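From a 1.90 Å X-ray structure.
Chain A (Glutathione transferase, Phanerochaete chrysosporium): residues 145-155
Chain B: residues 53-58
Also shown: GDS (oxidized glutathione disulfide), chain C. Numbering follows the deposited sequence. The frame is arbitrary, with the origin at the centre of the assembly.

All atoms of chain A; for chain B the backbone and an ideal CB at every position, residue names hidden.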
# COMPACT_ATOMS: atom_id res chain seq x y z
N LEU A 145 5.94 10.72 -12.65
CA LEU A 145 5.29 11.90 -13.24
C LEU A 145 3.77 11.73 -13.24
O LEU A 145 3.02 12.71 -13.09
CB LEU A 145 5.79 12.16 -14.66
CG LEU A 145 7.30 12.38 -14.83
CD1 LEU A 145 7.63 12.77 -16.27
CD2 LEU A 145 7.74 13.47 -13.84
N ARG A 146 3.32 10.49 -13.45
CA ARG A 146 1.87 10.24 -13.47
C ARG A 146 1.28 10.53 -12.08
O ARG A 146 0.23 11.18 -11.95
CB ARG A 146 1.52 8.81 -13.90
CG ARG A 146 0.01 8.64 -14.25
CD ARG A 146 -0.43 7.15 -14.26
NE ARG A 146 -0.32 6.55 -12.93
CZ ARG A 146 -1.24 6.65 -11.97
NH1 ARG A 146 -2.37 7.35 -12.18
NH2 ARG A 146 -1.03 6.07 -10.81
N VAL A 147 1.96 10.03 -11.05
CA VAL A 147 1.52 10.26 -9.68
C VAL A 147 1.56 11.76 -9.35
O VAL A 147 0.63 12.27 -8.73
CB VAL A 147 2.35 9.44 -8.67
CG1 VAL A 147 2.13 9.91 -7.18
CG2 VAL A 147 2.04 7.91 -8.86
N PHE A 148 2.62 12.44 -9.76
CA PHE A 148 2.67 13.91 -9.64
C PHE A 148 1.45 14.56 -10.31
O PHE A 148 0.86 15.49 -9.76
CB PHE A 148 3.93 14.47 -10.30
CG PHE A 148 5.19 14.32 -9.47
CD1 PHE A 148 5.13 13.87 -8.15
CD2 PHE A 148 6.43 14.64 -10.02
CE1 PHE A 148 6.31 13.74 -7.41
CE2 PHE A 148 7.60 14.50 -9.28
CZ PHE A 148 7.54 14.06 -7.98
N GLY A 149 1.09 14.09 -11.51
CA GLY A 149 -0.09 14.59 -12.23
C GLY A 149 -1.38 14.39 -11.42
O GLY A 149 -2.24 15.29 -11.33
N VAL A 150 -1.52 13.22 -10.83
CA VAL A 150 -2.69 12.93 -9.99
C VAL A 150 -2.75 13.90 -8.80
O VAL A 150 -3.81 14.52 -8.52
CB VAL A 150 -2.66 11.45 -9.50
CG1 VAL A 150 -3.75 11.21 -8.39
CG2 VAL A 150 -2.85 10.47 -10.69
N LEU A 151 -1.63 14.05 -8.10
CA LEU A 151 -1.56 14.98 -6.95
C LEU A 151 -1.84 16.41 -7.41
O LEU A 151 -2.56 17.16 -6.75
CB LEU A 151 -0.20 14.88 -6.25
CG LEU A 151 0.03 13.55 -5.51
CD1 LEU A 151 1.51 13.43 -5.10
CD2 LEU A 151 -0.89 13.46 -4.28
N GLU A 152 -1.32 16.77 -8.58
CA GLU A 152 -1.57 18.10 -9.15
C GLU A 152 -3.06 18.36 -9.38
O GLU A 152 -3.56 19.45 -9.08
CB GLU A 152 -0.81 18.26 -10.47
CG GLU A 152 -0.92 19.66 -11.11
CD GLU A 152 -0.21 20.74 -10.34
OE1 GLU A 152 0.75 20.44 -9.60
OE2 GLU A 152 -0.60 21.92 -10.47
N SER A 153 -3.74 17.35 -9.91
CA SER A 153 -5.16 17.46 -10.26
C SER A 153 -6.02 17.75 -9.03
O SER A 153 -7.06 18.39 -9.16
CB SER A 153 -5.68 16.21 -10.99
OG SER A 153 -5.84 15.09 -10.10
N VAL A 154 -5.60 17.30 -7.85
CA VAL A 154 -6.38 17.62 -6.65
C VAL A 154 -5.85 18.83 -5.87
O VAL A 154 -6.64 19.63 -5.38
CB VAL A 154 -6.60 16.39 -5.67
CG1 VAL A 154 -7.08 15.17 -6.43
CG2 VAL A 154 -5.35 16.06 -4.89
N LEU A 155 -4.52 18.97 -5.77
CA LEU A 155 -3.93 20.06 -4.98
C LEU A 155 -4.11 21.43 -5.63
O LEU A 155 -3.87 22.47 -5.00
CB LEU A 155 -2.45 19.78 -4.69
CG LEU A 155 -2.29 18.56 -3.76
CD1 LEU A 155 -0.85 18.11 -3.76
CD2 LEU A 155 -2.74 18.93 -2.34
N UNK B 53 -12.30 8.68 -9.10
CA UNK B 53 -10.96 8.43 -8.59
C UNK B 53 -9.94 9.24 -9.37
O UNK B 53 -9.66 8.94 -10.53
CB UNK B 53 -10.62 6.94 -8.66
N UNK B 54 -9.36 10.28 -8.74
CA UNK B 54 -8.41 11.10 -9.51
C UNK B 54 -7.20 10.30 -9.96
O UNK B 54 -6.57 10.70 -10.94
CB UNK B 54 -7.95 12.30 -8.68
N UNK B 55 -6.89 9.21 -9.26
CA UNK B 55 -5.80 8.30 -9.64
C UNK B 55 -6.14 7.52 -10.93
O UNK B 55 -5.24 7.00 -11.60
CB UNK B 55 -5.51 7.32 -8.50
N UNK B 56 -7.44 7.43 -11.27
CA UNK B 56 -7.84 6.82 -12.54
C UNK B 56 -7.51 5.32 -12.62
O UNK B 56 -7.11 4.79 -13.67
CB UNK B 56 -7.16 7.55 -13.70
N UNK B 57 -7.67 4.63 -11.50
CA UNK B 57 -7.49 3.17 -11.45
C UNK B 57 -8.69 2.56 -10.74
O UNK B 57 -9.34 3.20 -9.92
CB UNK B 57 -6.19 2.79 -10.74
N UNK B 58 -9.02 1.32 -11.10
CA UNK B 58 -10.11 0.62 -10.42
C UNK B 58 -9.52 -0.24 -9.29
O UNK B 58 -8.37 -0.67 -9.36
CB UNK B 58 -10.91 -0.24 -11.40
N1 GDS C . -3.45 0.19 -5.03
CA1 GDS C . -4.62 0.14 -5.99
C1 GDS C . -5.83 -0.66 -5.37
OE1 GDS C . -5.60 -1.64 -4.60
OE2 GDS C . -6.99 -0.21 -5.62
CB1 GDS C . -4.22 -0.54 -7.35
CG1 GDS C . -5.43 -0.57 -8.32
CD1 GDS C . -4.96 -1.06 -9.66
O1 GDS C . -3.82 -1.41 -9.92
N2 GDS C . -5.95 -1.10 -10.62
CA2 GDS C . -5.67 -1.53 -12.00
C2 GDS C . -6.00 -0.41 -12.96
O2 GDS C . -7.03 0.25 -12.81
CB2 GDS C . -6.60 -2.70 -12.41
SG2 GDS C . -6.10 -4.21 -11.56
N3 GDS C . -5.16 -0.25 -14.01
CA3 GDS C . -5.45 0.76 -14.99
C3 GDS C . -4.20 1.57 -15.32
OE3 GDS C . -4.23 2.32 -16.32
OE4 GDS C . -3.26 1.45 -14.51
N4 GDS C . -1.51 -3.08 -9.66
CA4 GDS C . -0.55 -3.02 -8.55
C4 GDS C . -1.32 -3.22 -7.22
OE5 GDS C . -2.35 -3.95 -7.22
OE6 GDS C . -0.84 -2.64 -6.22
C5 GDS C . -1.16 -3.61 -10.87
O5 GDS C . -0.04 -4.07 -11.12
CA5 GDS C . -2.22 -3.66 -11.96
N5 GDS C . -1.59 -3.60 -13.31
CB5 GDS C . -3.01 -4.97 -11.79
SG5 GDS C . -4.52 -4.95 -12.82
CA6 GDS C . -0.40 -0.19 -15.32
C6 GDS C . 1.15 -0.51 -15.39
OE7 GDS C . 1.87 0.21 -16.12
OE8 GDS C . 1.56 -1.47 -14.70
N6 GDS C . -0.65 1.19 -15.75
CB6 GDS C . -1.13 -1.24 -16.21
CG6 GDS C . -1.21 -2.63 -15.55
CD6 GDS C . -1.92 -2.55 -14.21
O6 GDS C . -2.75 -1.70 -13.88

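Chain B comes nearest the helix at position 55, whose CA lies 5.6 Å from the CA of A:Val150.

At position 53, CA-to-CB points sideways and nothing of A:145-155 comes within 5.5 Å of the ideal CB, so chain A sets no preference. The local backbone says more: a type I turn runs from 53 to 56, and a short side chain carrying an acceptor, such as Asn, Asp, Ser or Thr, could brace it. The residue is Asn; B:Asn53 OD1 accepts from the N of position 55 (2.8 Å), while B:Asn53 ND2 donates to the O of position 57 (2.8 Å).

Position 54 points toward the helix. Its ideal CB is 3.7 Å from A:Val154 CG1, 3.8 Å from A:Ser153 OG and 4.3 Å from A:Val150 CG1, a largely apolar setting suited to a compact side chain such as Ala, Pro or Val. Phi/psi of -63/-24° at the second place of the turn is compatible with proline. Pro is deposited. Water 1 links the backbone as well, donating to B:Pro54 O (2.8 Å) and to A:Ser153 OG (2.7 Å).

Position 55 starts sideways, its ideal CB 4.3 Å from A:Val150 CG1 and 4.8 Å from A:Arg146 NH1. The nearby guanidinium calls for an acceptor; Asn, Asp, Gln or Glu are all plausible. The deposited Asn adopts chi1 t, bringing B:Asn55 OD1 to the guanidinium edge, near its plane, where it accepts from A:Arg146 NH2 (2.8 Å) and A:Arg146 NH1 (3.0 Å). The backbone B:Asn55 O takes a further, weak bond from A:Arg146 NH1 (2.9 Å, 127°).

At position 56, phi/psi of 65/38° favours glycine, with Asn or Asp as alternatives. The ideal CB would sit 5.0 Å from A:Arg146 NH1, so chain A does not itself exclude a side chain. Gly is found, B:Gly56 N closing the turn on B:Asn53 O (2.8 Å).

Position 57 points toward chain A, but its ideal CB has no atom of that stretch within 5.5 Å. The glutathione disulfide nearby offers carboxylate and carbonyl oxygens, favouring a long donor, Arg or Lys. Arg is present: B:Arg57 NE donates to GDS OE4 (3.1 Å), and B:Arg57 NH2 donates to GDS O6 (3.0 Å).

Position 58 is out of reach of the helix, leaving its side chain undetermined. The residue is Ile, whose backbone pairs with the ligand: B:Ile58 N to GDS O2 and GDS N2 to B:Ile58 O, both 2.8 Å.

Chain B, residues 53-58: NPNGRI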
# COMPACT_ATOMS: atom_id res chain seq x y z
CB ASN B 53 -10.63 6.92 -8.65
CG ASN B 53 -9.23 6.61 -8.12
OD1 ASN B 53 -8.54 7.52 -7.69
ND2 ASN B 53 -8.83 5.33 -8.11
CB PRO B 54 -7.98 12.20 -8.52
CG PRO B 54 -8.31 11.65 -7.13
CD PRO B 54 -9.51 10.74 -7.34
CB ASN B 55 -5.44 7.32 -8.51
CG ASN B 55 -4.13 6.56 -8.79
OD1 ASN B 55 -3.20 7.13 -9.35
ND2 ASN B 55 -4.08 5.27 -8.44
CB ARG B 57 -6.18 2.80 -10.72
CG ARG B 57 -4.93 3.33 -11.43
CD ARG B 57 -3.65 2.80 -10.72
NE ARG B 57 -3.05 1.64 -11.38
CZ ARG B 57 -2.03 0.92 -10.90
NH1 ARG B 57 -1.51 1.21 -9.71
NH2 ARG B 57 -1.55 -0.11 -11.59
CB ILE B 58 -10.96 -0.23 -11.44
CG1 ILE B 58 -10.18 -1.43 -11.93
CG2 ILE B 58 -11.48 0.64 -12.59
CD1 ILE B 58 -10.46 -2.67 -11.13
O HOH W 1 -6.91 13.31 -11.84
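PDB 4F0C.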